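PDB 1YC9: multidrug resistance protein from Vibrio cholerae, which forms a trimeric outer-membrane efflux channel and could contribute to resistance against puromycin, acriflavine and tetraphenylarsonium chloride. Local coordinates for residues A66-R70 with N118-V122; N99-T105 with G294-L300; Q282-V287 with A316-P320. The protein carries 1 engineered substitution. All blocks are in the same frame, centred on the assembly; numbering follows the deposited sequence.

Contact 1: A66-R70 with N118-V122; sequences AGAIR and NRAAV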
loop_
_atom_site.group_PDB
_atom_site.type_symbol
_atom_site.label_atom_id
_atom_site.label_comp_id
_atom_site.label_asym_id
_atom_site.label_seq_id
_atom_site.Cartn_x
_atom_site.Cartn_y
_atom_site.Cartn_z
ATOM N N ALA A 66 -27.092 -10.232 -5.512
ATOM C CA ALA A 66 -27.577 -10.458 -4.146
ATOM C C ALA A 66 -29.093 -10.446 -4.090
ATOM O O ALA A 66 -29.690 -11.271 -3.443
ATOM C CB ALA A 66 -27.047 -9.440 -3.209
ATOM N N GLY A 67 -29.723 -9.465 -4.738
ATOM C CA GLY A 67 -31.175 -9.390 -4.751
ATOM C C GLY A 67 -31.873 -10.634 -5.267
ATOM O O GLY A 67 -33.002 -10.950 -4.836
ATOM N N ALA A 68 -31.202 -11.405 -6.164
ATOM C CA ALA A 68 -31.716 -12.680 -6.618
ATOM C C ALA A 68 -32.022 -13.672 -5.509
ATOM O O ALA A 68 -32.853 -14.561 -5.646
ATOM C CB ALA A 68 -30.717 -13.327 -7.621
ATOM N N ILE A 69 -31.382 -13.547 -4.367
ATOM C CA ILE A 69 -31.650 -14.487 -3.289
ATOM C C ILE A 69 -33.103 -14.416 -2.780
ATOM O O ILE A 69 -33.609 -15.356 -2.193
ATOM C CB ILE A 69 -30.666 -14.210 -2.123
ATOM C CG1 ILE A 69 -30.553 -15.396 -1.183
ATOM C CG2 ILE A 69 -30.983 -13.000 -1.326
ATOM C CD1 ILE A 69 -29.486 -15.142 -0.087
ATOM N N ARG A 70 -33.756 -13.282 -3.010
ATOM C CA ARG A 70 -35.150 -13.126 -2.577
ATOM C C ARG A 70 -36.179 -13.498 -3.664
ATOM O O ARG A 70 -37.375 -13.513 -3.401
ATOM C CB ARG A 70 -35.370 -11.716 -2.094
ATOM C CG ARG A 70 -34.480 -11.267 -0.958
ATOM C CD ARG A 70 -34.821 -9.968 -0.398
ATOM N NE ARG A 70 -36.094 -10.127 0.279
ATOM C CZ ARG A 70 -36.784 -9.153 0.823
ATOM N NH1 ARG A 70 -36.310 -7.898 0.770
ATOM N NH2 ARG A 70 -37.959 -9.477 1.374
ATOM N N ASN A 118 -32.327 -13.636 4.294
ATOM C CA ASN A 118 -32.093 -13.271 2.902
ATOM C C ASN A 118 -32.355 -11.781 2.704
ATOM O O ASN A 118 -31.640 -11.099 1.995
ATOM C CB ASN A 118 -32.950 -14.123 1.959
ATOM C CG ASN A 118 -32.602 -15.591 2.007
ATOM O OD1 ASN A 118 -31.551 -15.954 2.523
ATOM N ND2 ASN A 118 -33.455 -16.444 1.403
ATOM N N ARG A 119 -33.372 -11.254 3.352
ATOM C CA ARG A 119 -33.542 -9.838 3.328
ATOM C C ARG A 119 -32.283 -9.131 3.846
ATOM O O ARG A 119 -31.836 -8.153 3.278
ATOM C CB ARG A 119 -34.732 -9.443 4.184
ATOM C CG ARG A 119 -34.975 -7.960 4.100
ATOM C CD ARG A 119 -36.259 -7.542 4.779
ATOM N NE ARG A 119 -36.145 -7.784 6.205
ATOM C CZ ARG A 119 -37.081 -7.470 7.090
ATOM N NH1 ARG A 119 -38.195 -6.882 6.694
ATOM N NH2 ARG A 119 -36.890 -7.740 8.372
ATOM N N ALA A 120 -31.683 -9.627 4.953
ATOM C CA ALA A 120 -30.509 -8.982 5.491
ATOM C C ALA A 120 -29.360 -9.019 4.505
ATOM O O ALA A 120 -28.553 -8.092 4.417
ATOM C CB ALA A 120 -30.074 -9.688 6.852
ATOM N N ALA A 121 -29.311 -10.075 3.729
ATOM C CA ALA A 121 -28.287 -10.231 2.696
ATOM C C ALA A 121 -28.447 -9.153 1.657
ATOM O O ALA A 121 -27.469 -8.526 1.237
ATOM C CB ALA A 121 -28.372 -11.573 2.075
ATOM N N VAL A 122 -29.691 -8.887 1.280
ATOM C CA VAL A 122 -29.898 -7.834 0.297
ATOM C C VAL A 122 -29.639 -6.461 0.874
ATOM O O VAL A 122 -29.011 -5.662 0.210
ATOM C CB VAL A 122 -31.285 -7.932 -0.351
ATOM C CG1 VAL A 122 -31.512 -6.794 -1.324
ATOM C CG2 VAL A 122 -31.404 -9.252 -0.977
HETATM O O HOH W 1 -35.615 -15.727 -0.039
#
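Val122 and Ile69 carry the apolar core of this contact, where the C-terminal part of helix 47-67 and the residues that follow it meet the first turns of helix 117-183. The two helices flank the pair of beta strands between them, so the contact lies where the helical part of this outer membrane factor gives way to its beta domain. Val122 CG2 meets several partners: it sits 3.8 Å from Ile69 CG2, the two side chains running past each other in opposite directions, and also touches Gly67 CA and the carbonyl O of Ala66. Ile69 CD1 also approaches Ala121 CB at 4.3 Å; Ala121 in turn packs on Ile278 of helix 260-281. The CG1 branch of Ile69, trans to the backbone N (chi1 -161°), carries CD1 across the Asn118 amide, 3.4 Å from OD1.

Polar links are indirect. A water lies 3.0 Å from Ile69 O, to which it may donate, and accepts from Asn118 ND2 at 2.7 Å, bridging the two segments. The same ND2 is hydrogen-bonded to Asp111, so the amide is held between the water and a carboxylate on strand 98-111, while Asp113 takes the backbone N-H groups of Asn118 and Arg119.

Arg70 CD packs 3.5 Å from Val122 CG2, and the bend of the chain at chi3 (69°) lets one face of the guanidinium lie over Arg119 CG, offset toward its rim, with Arg70 NH1 3.6 Å from Arg119 CG. Its plane stands at 80° to that of the Arg119 guanidinium, and Arg70 NH2 stays 5.4 Å from Arg119 NE. The two segments are thus joined by methyl packing, arginine methylenes and one water, and the like charges, not in contact, probably repel only modestly.

Contact 2: N99-T105 with G294-L300; sequences NDYGTLT and GYQAFGL. With BOG (octyl beta-D-glucopyranoside), chain B.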
loop_
_atom_site.group_PDB
_atom_site.type_symbol
_atom_site.label_atom_id
_atom_site.label_comp_id
_atom_site.label_asym_id
_atom_site.label_seq_id
_atom_site.Cartn_x
_atom_site.Cartn_y
_atom_site.Cartn_z
ATOM N N ASN A 99 -32.084 -50.342 -20.586
ATOM C CA ASN A 99 -33.242 -49.650 -21.175
ATOM C C ASN A 99 -33.072 -48.167 -21.238
ATOM O O ASN A 99 -32.299 -47.628 -20.564
ATOM C CB ASN A 99 -34.500 -50.034 -20.406
ATOM C CG ASN A 99 -34.741 -51.531 -20.414
ATOM O OD1 ASN A 99 -34.412 -52.232 -19.452
ATOM N ND2 ASN A 99 -35.330 -52.036 -21.497
ATOM N N ASP A 100 -33.805 -47.493 -22.153
ATOM C CA ASP A 100 -33.723 -46.080 -22.291
ATOM C C ASP A 100 -34.873 -45.381 -21.483
ATOM O O ASP A 100 -35.991 -45.890 -21.417
ATOM C CB ASP A 100 -33.838 -45.670 -23.766
ATOM C CG ASP A 100 -35.037 -46.176 -24.435
ATOM O OD1 ASP A 100 -35.327 -47.400 -24.426
ATOM O OD2 ASP A 100 -35.765 -45.358 -25.126
ATOM N N TYR A 101 -34.495 -44.271 -20.895
ATOM C CA TYR A 101 -35.394 -43.443 -20.049
ATOM C C TYR A 101 -35.242 -42.041 -20.469
ATOM O O TYR A 101 -34.163 -41.587 -20.881
ATOM C CB TYR A 101 -34.954 -43.574 -18.617
ATOM C CG TYR A 101 -35.083 -44.951 -18.062
ATOM C CD1 TYR A 101 -34.062 -45.879 -18.202
ATOM C CD2 TYR A 101 -36.157 -45.310 -17.279
ATOM C CE1 TYR A 101 -34.202 -47.141 -17.714
ATOM C CE2 TYR A 101 -36.287 -46.572 -16.719
ATOM C CZ TYR A 101 -35.290 -47.510 -16.938
ATOM O OH TYR A 101 -35.396 -48.768 -16.358
ATOM N N GLY A 102 -36.290 -41.216 -20.303
ATOM C CA GLY A 102 -36.095 -39.838 -20.564
ATOM C C GLY A 102 -36.891 -39.010 -19.523
ATOM O O GLY A 102 -37.850 -39.541 -18.908
ATOM N N THR A 103 -36.429 -37.804 -19.345
ATOM C CA THR A 103 -37.169 -36.828 -18.536
ATOM C C THR A 103 -37.119 -35.466 -19.166
ATOM O O THR A 103 -36.170 -35.097 -19.933
ATOM C CB THR A 103 -36.616 -36.723 -17.114
ATOM O OG1 THR A 103 -35.333 -36.064 -17.084
ATOM C CG2 THR A 103 -36.429 -38.013 -16.450
ATOM N N LEU A 104 -38.146 -34.637 -18.875
ATOM C CA LEU A 104 -38.098 -33.276 -19.338
ATOM C C LEU A 104 -39.031 -32.545 -18.337
ATOM O O LEU A 104 -40.182 -32.925 -18.253
ATOM C CB LEU A 104 -38.694 -33.190 -20.755
ATOM C CG LEU A 104 -39.013 -31.805 -21.274
ATOM C CD1 LEU A 104 -37.705 -30.958 -21.380
ATOM C CD2 LEU A 104 -39.718 -31.891 -22.625
ATOM N N THR A 105 -38.435 -31.637 -17.551
ATOM C CA THR A 105 -39.151 -30.984 -16.452
ATOM C C THR A 105 -38.829 -29.506 -16.370
ATOM O O THR A 105 -37.751 -29.008 -16.778
ATOM C CB THR A 105 -38.819 -31.616 -15.102
ATOM O OG1 THR A 105 -37.406 -31.487 -14.849
ATOM C CG2 THR A 105 -39.165 -33.113 -15.077
ATOM N N GLY A 294 -43.467 -31.993 -15.390
ATOM C CA GLY A 294 -42.923 -32.500 -16.659
ATOM C C GLY A 294 -43.311 -33.918 -16.950
ATOM O O GLY A 294 -44.385 -34.407 -16.676
ATOM N N TYR A 295 -42.403 -34.602 -17.678
ATOM C CA TYR A 295 -42.580 -35.908 -18.197
ATOM C C TYR A 295 -41.347 -36.786 -17.816
ATOM O O TYR A 295 -40.237 -36.280 -17.760
ATOM C CB TYR A 295 -42.493 -35.851 -19.695
ATOM C CG TYR A 295 -43.515 -34.856 -20.294
ATOM C CD1 TYR A 295 -43.136 -33.551 -20.549
ATOM C CD2 TYR A 295 -44.782 -35.268 -20.600
ATOM C CE1 TYR A 295 -44.019 -32.658 -21.128
ATOM C CE2 TYR A 295 -45.685 -34.377 -21.214
ATOM C CZ TYR A 295 -45.270 -33.104 -21.463
ATOM O OH TYR A 295 -46.087 -32.182 -22.047
ATOM N N GLN A 296 -41.653 -38.008 -17.490
ATOM C CA GLN A 296 -40.653 -39.058 -17.190
ATOM C C GLN A 296 -41.187 -40.328 -17.794
ATOM O O GLN A 296 -42.337 -40.728 -17.602
ATOM C CB GLN A 296 -40.458 -39.173 -15.673
ATOM C CG GLN A 296 -39.898 -37.951 -15.013
ATOM C CD GLN A 296 -39.956 -38.019 -13.499
ATOM O OE1 GLN A 296 -40.764 -38.753 -12.949
ATOM N NE2 GLN A 296 -39.065 -37.310 -12.851
ATOM N N ALA A 297 -40.318 -41.079 -18.527
ATOM C CA ALA A 297 -40.731 -42.293 -19.128
ATOM C C ALA A 297 -39.610 -43.329 -19.318
ATOM O O ALA A 297 -38.487 -42.937 -19.546
ATOM C CB ALA A 297 -41.416 -42.009 -20.497
ATOM N N PHE A 298 -40.011 -44.566 -19.132
ATOM C CA PHE A 298 -39.298 -45.764 -19.618
ATOM C C PHE A 298 -39.642 -45.785 -21.091
ATOM O O PHE A 298 -40.812 -45.972 -21.447
ATOM C CB PHE A 298 -39.873 -46.957 -18.881
ATOM C CG PHE A 298 -39.281 -48.265 -19.291
ATOM C CD1 PHE A 298 -38.247 -48.829 -18.550
ATOM C CD2 PHE A 298 -39.770 -48.940 -20.377
ATOM C CE1 PHE A 298 -37.719 -50.036 -18.909
ATOM C CE2 PHE A 298 -39.193 -50.190 -20.742
ATOM C CZ PHE A 298 -38.199 -50.698 -19.986
ATOM N N GLY A 299 -38.661 -45.539 -21.936
ATOM C CA GLY A 299 -38.814 -45.494 -23.369
ATOM C C GLY A 299 -38.924 -44.058 -23.818
ATOM O O GLY A 299 -39.955 -43.422 -23.585
ATOM N N LEU A 300 -37.895 -43.524 -24.446
ATOM C CA LEU A 300 -37.910 -42.142 -24.908
ATOM C C LEU A 300 -39.051 -41.830 -25.849
ATOM O O LEU A 300 -39.581 -40.700 -25.822
ATOM C CB LEU A 300 -36.627 -41.799 -25.656
ATOM C CG LEU A 300 -35.393 -41.700 -24.801
ATOM C CD1 LEU A 300 -34.250 -41.448 -25.812
ATOM C CD2 LEU A 300 -35.529 -40.553 -23.814
HETATM C C1 BOG B . -49.258 -33.064 -19.669
HETATM O O1 BOG B . -48.538 -32.072 -19.062
HETATM C C2 BOG B . -50.750 -32.699 -19.938
HETATM O O2 BOG B . -51.290 -31.710 -19.029
HETATM C C3 BOG B . -51.537 -33.935 -20.211
HETATM O O3 BOG B . -52.866 -33.704 -20.580
HETATM C C4 BOG B . -50.953 -35.316 -20.427
HETATM O O4 BOG B . -51.712 -36.471 -20.112
HETATM C C5 BOG B . -49.499 -35.467 -19.960
HETATM O O5 BOG B . -48.752 -34.385 -19.625
HETATM C C6 BOG B . -48.710 -36.703 -20.423
HETATM O O6 BOG B . -48.654 -36.425 -21.867
HETATM C "C1'" BOG B . -47.268 -32.271 -18.447
HETATM C "C2'" BOG B . -46.378 -31.107 -18.698
HETATM C "C3'" BOG B . -47.034 -29.747 -18.454
HETATM C "C4'" BOG B . -46.041 -28.619 -18.565
HETATM C "C5'" BOG B . -46.707 -27.296 -18.299
HETATM C "C6'" BOG B . -45.722 -26.145 -18.079
HETATM C "C7'" BOG B . -45.299 -25.445 -19.356
HETATM C "C8'" BOG B . -44.540 -24.161 -19.027
#
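Asp100 receives two N-H groups from the two residues that follow the opposite strand: its carbonyl O takes Gly299 N at 2.7 Å, and its carboxylate OD2 takes Leu300 N at 2.9 Å. The second bond is nearly straight at the hydrogen (169°), but the donor approaches OD2 from above the carboxylate plane. Together they fasten the turn that follows strand 286-298 to its antiparallel neighbour, strand 98-111, in the four-stranded sheet this chain contributes to the beta-barrel of an outer membrane factor trimer. Further along, Gly102 with Ala297 and Leu104 with Tyr295 form hydrogen-bonded pairs, alternating with non-hydrogen-bonded pairs in which CA-H groups approach carbonyl oxygens.

On the face bearing Tyr101, Thr103 and Gln296, Phe298 turns its edge to the ring of Tyr101 in an offset edge-to-face pair, centroids 5.3 Å apart and planes at 89°. Phe298 CG is trans to the backbone N (chi1 178°), which carries the ring across to Tyr101, its partner in the ladder, and on to Asn99 CB. Thr103 CG2 touches Gln296 CG at 3.8 Å, while Thr103 OG1 bonds to Ser79. Tyr89 of the third subunit packs on all four of Tyr101, Thr103, Gln296 and Phe298.

The other face carries Leu104, Tyr295 and Ala297. Here Leu300 CD2 presses tightly on Gly102 CA, 3.4 Å away, over a residue with no side chain. Beyond it the Tyr295 ring meets a bound octyl glucoside: Tyr295 OH lies 3.5 Å from the detergent's C2', and the sugar hydroxyl O6 sits at the ring edge, in its plane.

Contact 3: Q282-V287 with A316-P320; sequences QFYPDV and AIYLP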
loop_
_atom_site.group_PDB
_atom_site.type_symbol
_atom_site.label_atom_id
_atom_site.label_comp_id
_atom_site.label_asym_id
_atom_site.label_seq_id
_atom_site.Cartn_x
_atom_site.Cartn_y
_atom_site.Cartn_z
ATOM N N GLN A 282 -28.804 -18.097 10.749
ATOM C CA GLN A 282 -28.362 -19.423 10.343
ATOM C C GLN A 282 -28.587 -20.502 11.398
ATOM O O GLN A 282 -28.599 -21.676 11.087
ATOM C CB GLN A 282 -26.886 -19.389 9.901
ATOM C CG GLN A 282 -26.711 -18.767 8.534
ATOM C CD GLN A 282 -25.261 -18.635 8.122
ATOM O OE1 GLN A 282 -24.327 -18.679 8.977
ATOM N NE2 GLN A 282 -25.049 -18.482 6.832
ATOM N N PHE A 283 -28.777 -20.097 12.646
ATOM C CA PHE A 283 -29.155 -21.029 13.687
ATOM C C PHE A 283 -30.618 -21.490 13.632
ATOM O O PHE A 283 -30.967 -22.521 14.212
ATOM C CB PHE A 283 -28.864 -20.422 15.049
ATOM C CG PHE A 283 -27.377 -20.336 15.397
ATOM C CD1 PHE A 283 -26.646 -19.224 15.067
ATOM C CD2 PHE A 283 -26.735 -21.391 16.080
ATOM C CE1 PHE A 283 -25.301 -19.119 15.386
ATOM C CE2 PHE A 283 -25.411 -21.290 16.419
ATOM C CZ PHE A 283 -24.690 -20.145 16.085
ATOM N N TYR A 284 -31.449 -20.758 12.890
ATOM C CA TYR A 284 -32.866 -20.993 12.807
ATOM C C TYR A 284 -33.234 -21.870 11.610
ATOM O O TYR A 284 -32.407 -22.057 10.714
ATOM C CB TYR A 284 -33.602 -19.646 12.734
ATOM C CG TYR A 284 -33.531 -18.920 14.049
ATOM C CD1 TYR A 284 -32.379 -18.268 14.433
ATOM C CD2 TYR A 284 -34.653 -18.887 14.923
ATOM C CE1 TYR A 284 -32.299 -17.603 15.647
ATOM C CE2 TYR A 284 -34.580 -18.232 16.149
ATOM C CZ TYR A 284 -33.398 -17.576 16.493
ATOM O OH TYR A 284 -33.256 -16.909 17.697
ATOM N N PRO A 285 -34.417 -22.468 11.662
ATOM C CA PRO A 285 -34.824 -23.375 10.598
ATOM C C PRO A 285 -34.881 -22.673 9.245
ATOM O O PRO A 285 -35.317 -21.549 9.169
ATOM C CB PRO A 285 -36.183 -23.876 11.039
ATOM C CG PRO A 285 -36.392 -23.491 12.507
ATOM C CD PRO A 285 -35.410 -22.406 12.770
ATOM N N ASP A 286 -34.356 -23.302 8.225
ATOM C CA ASP A 286 -34.516 -22.809 6.870
ATOM C C ASP A 286 -35.665 -23.504 6.149
ATOM O O ASP A 286 -35.673 -24.715 6.027
ATOM C CB ASP A 286 -33.220 -23.080 6.155
ATOM C CG ASP A 286 -32.981 -22.103 5.100
ATOM O OD1 ASP A 286 -31.833 -21.567 4.983
ATOM O OD2 ASP A 286 -33.968 -21.791 4.371
ATOM N N VAL A 287 -36.660 -22.727 5.639
ATOM C CA VAL A 287 -37.835 -23.309 5.039
ATOM C C VAL A 287 -37.818 -22.933 3.535
ATOM O O VAL A 287 -37.606 -21.765 3.201
ATOM C CB VAL A 287 -39.146 -22.836 5.657
ATOM C CG1 VAL A 287 -40.336 -23.556 4.986
ATOM C CG2 VAL A 287 -39.158 -23.084 7.154
ATOM N N ALA A 316 -39.906 -27.795 2.426
ATOM C CA ALA A 316 -38.940 -28.615 3.214
ATOM C C ALA A 316 -38.418 -27.687 4.310
ATOM O O ALA A 316 -38.358 -26.469 4.149
ATOM C CB ALA A 316 -37.831 -29.118 2.355
ATOM N N ILE A 317 -38.001 -28.233 5.452
ATOM C CA ILE A 317 -37.415 -27.381 6.480
ATOM C C ILE A 317 -36.129 -28.113 6.904
ATOM O O ILE A 317 -36.106 -29.317 6.860
ATOM C CB ILE A 317 -38.424 -27.170 7.632
ATOM C CG1 ILE A 317 -37.812 -26.380 8.776
ATOM C CG2 ILE A 317 -38.897 -28.502 8.220
ATOM C CD1 ILE A 317 -38.826 -25.761 9.678
ATOM N N TYR A 318 -35.071 -27.371 7.145
ATOM C CA TYR A 318 -33.824 -27.894 7.683
ATOM C C TYR A 318 -33.477 -27.053 8.895
ATOM O O TYR A 318 -33.482 -25.827 8.839
ATOM C CB TYR A 318 -32.711 -27.864 6.641
ATOM C CG TYR A 318 -31.450 -28.562 7.193
ATOM C CD1 TYR A 318 -31.427 -29.962 7.344
ATOM C CD2 TYR A 318 -30.383 -27.830 7.679
ATOM C CE1 TYR A 318 -30.325 -30.602 7.903
ATOM C CE2 TYR A 318 -29.285 -28.462 8.264
ATOM C CZ TYR A 318 -29.265 -29.848 8.358
ATOM O OH TYR A 318 -28.159 -30.468 8.924
ATOM N N LEU A 319 -33.129 -27.689 10.011
ATOM C CA LEU A 319 -32.743 -26.992 11.202
ATOM C C LEU A 319 -31.399 -27.681 11.651
ATOM O O LEU A 319 -31.426 -28.830 12.001
ATOM C CB LEU A 319 -33.747 -27.187 12.292
ATOM C CG LEU A 319 -33.363 -26.697 13.674
ATOM C CD1 LEU A 319 -32.960 -25.251 13.680
ATOM C CD2 LEU A 319 -34.389 -26.998 14.763
ATOM N N PRO A 320 -30.302 -26.976 11.622
ATOM C CA PRO A 320 -29.030 -27.518 12.099
ATOM C C PRO A 320 -29.179 -27.756 13.586
ATOM O O PRO A 320 -29.765 -26.941 14.250
ATOM C CB PRO A 320 -28.040 -26.374 11.875
ATOM C CG PRO A 320 -28.771 -25.322 11.024
ATOM C CD PRO A 320 -30.161 -25.582 11.146
HETATM O O HOH W 2 -29.292 -24.347 15.258
#
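Asp286 and Tyr318 form an antiparallel hydrogen-bonded pair: Asp286 N reaches Tyr318 O at 2.7 Å, and Tyr318 N returns to Asp286 O at 2.9 Å. They join the two strands of the hairpin 286-298 and 309-322 at its end nearest the helices. A water extends the link past the ladder, donating to Phe283 O at 2.7 Å and to Pro320 O at 2.8 Å. The Asp286 carboxylate leads away to a salt bridge with Lys117.

Around these bonds the packing is aliphatic. Ile317 CD1 touches both Pro285 CB, at 3.5 Å, and Val287 CG2, at 3.7 Å; chi1 of 175° puts Ile317 CG1 trans to the backbone N and extends the chain toward them. Leu319 lies alongside Pro285, pointing the same way, and its CD1 comes 3.4 Å from Phe283 O.

Residues 316-320 also pair with a strand of the third subunit, continuing the sheet across the interface. Pro320 has no N-H to offer Tyr284 O, consistent with the ladder ending here and a water and side-chain contacts joining the segments beyond it.

From the N terminus, helix 47-67 leads through strands 73-84 and 98-111 into helix 117-183, and contact 1 closes that loop of 47 residues. Contact 2 starts inside it, on strand 98-111, and closes only at strand 286-298, 188 residues on, so the two cross. Contact 3 opens in the loop leading into strand 286-298 and in that strand's first residues, before the second segment of contact 2, and closes later, on strand 309-322; it crosses contact 2 but follows contact 1 in series. Contacts 2 and 3 share strand 286-298, lie about 33 Å apart between centres, and both touch the third subunit. Contacts 1 and 3, with centres about 17 Å apart, mark the helix-to-barrel junction.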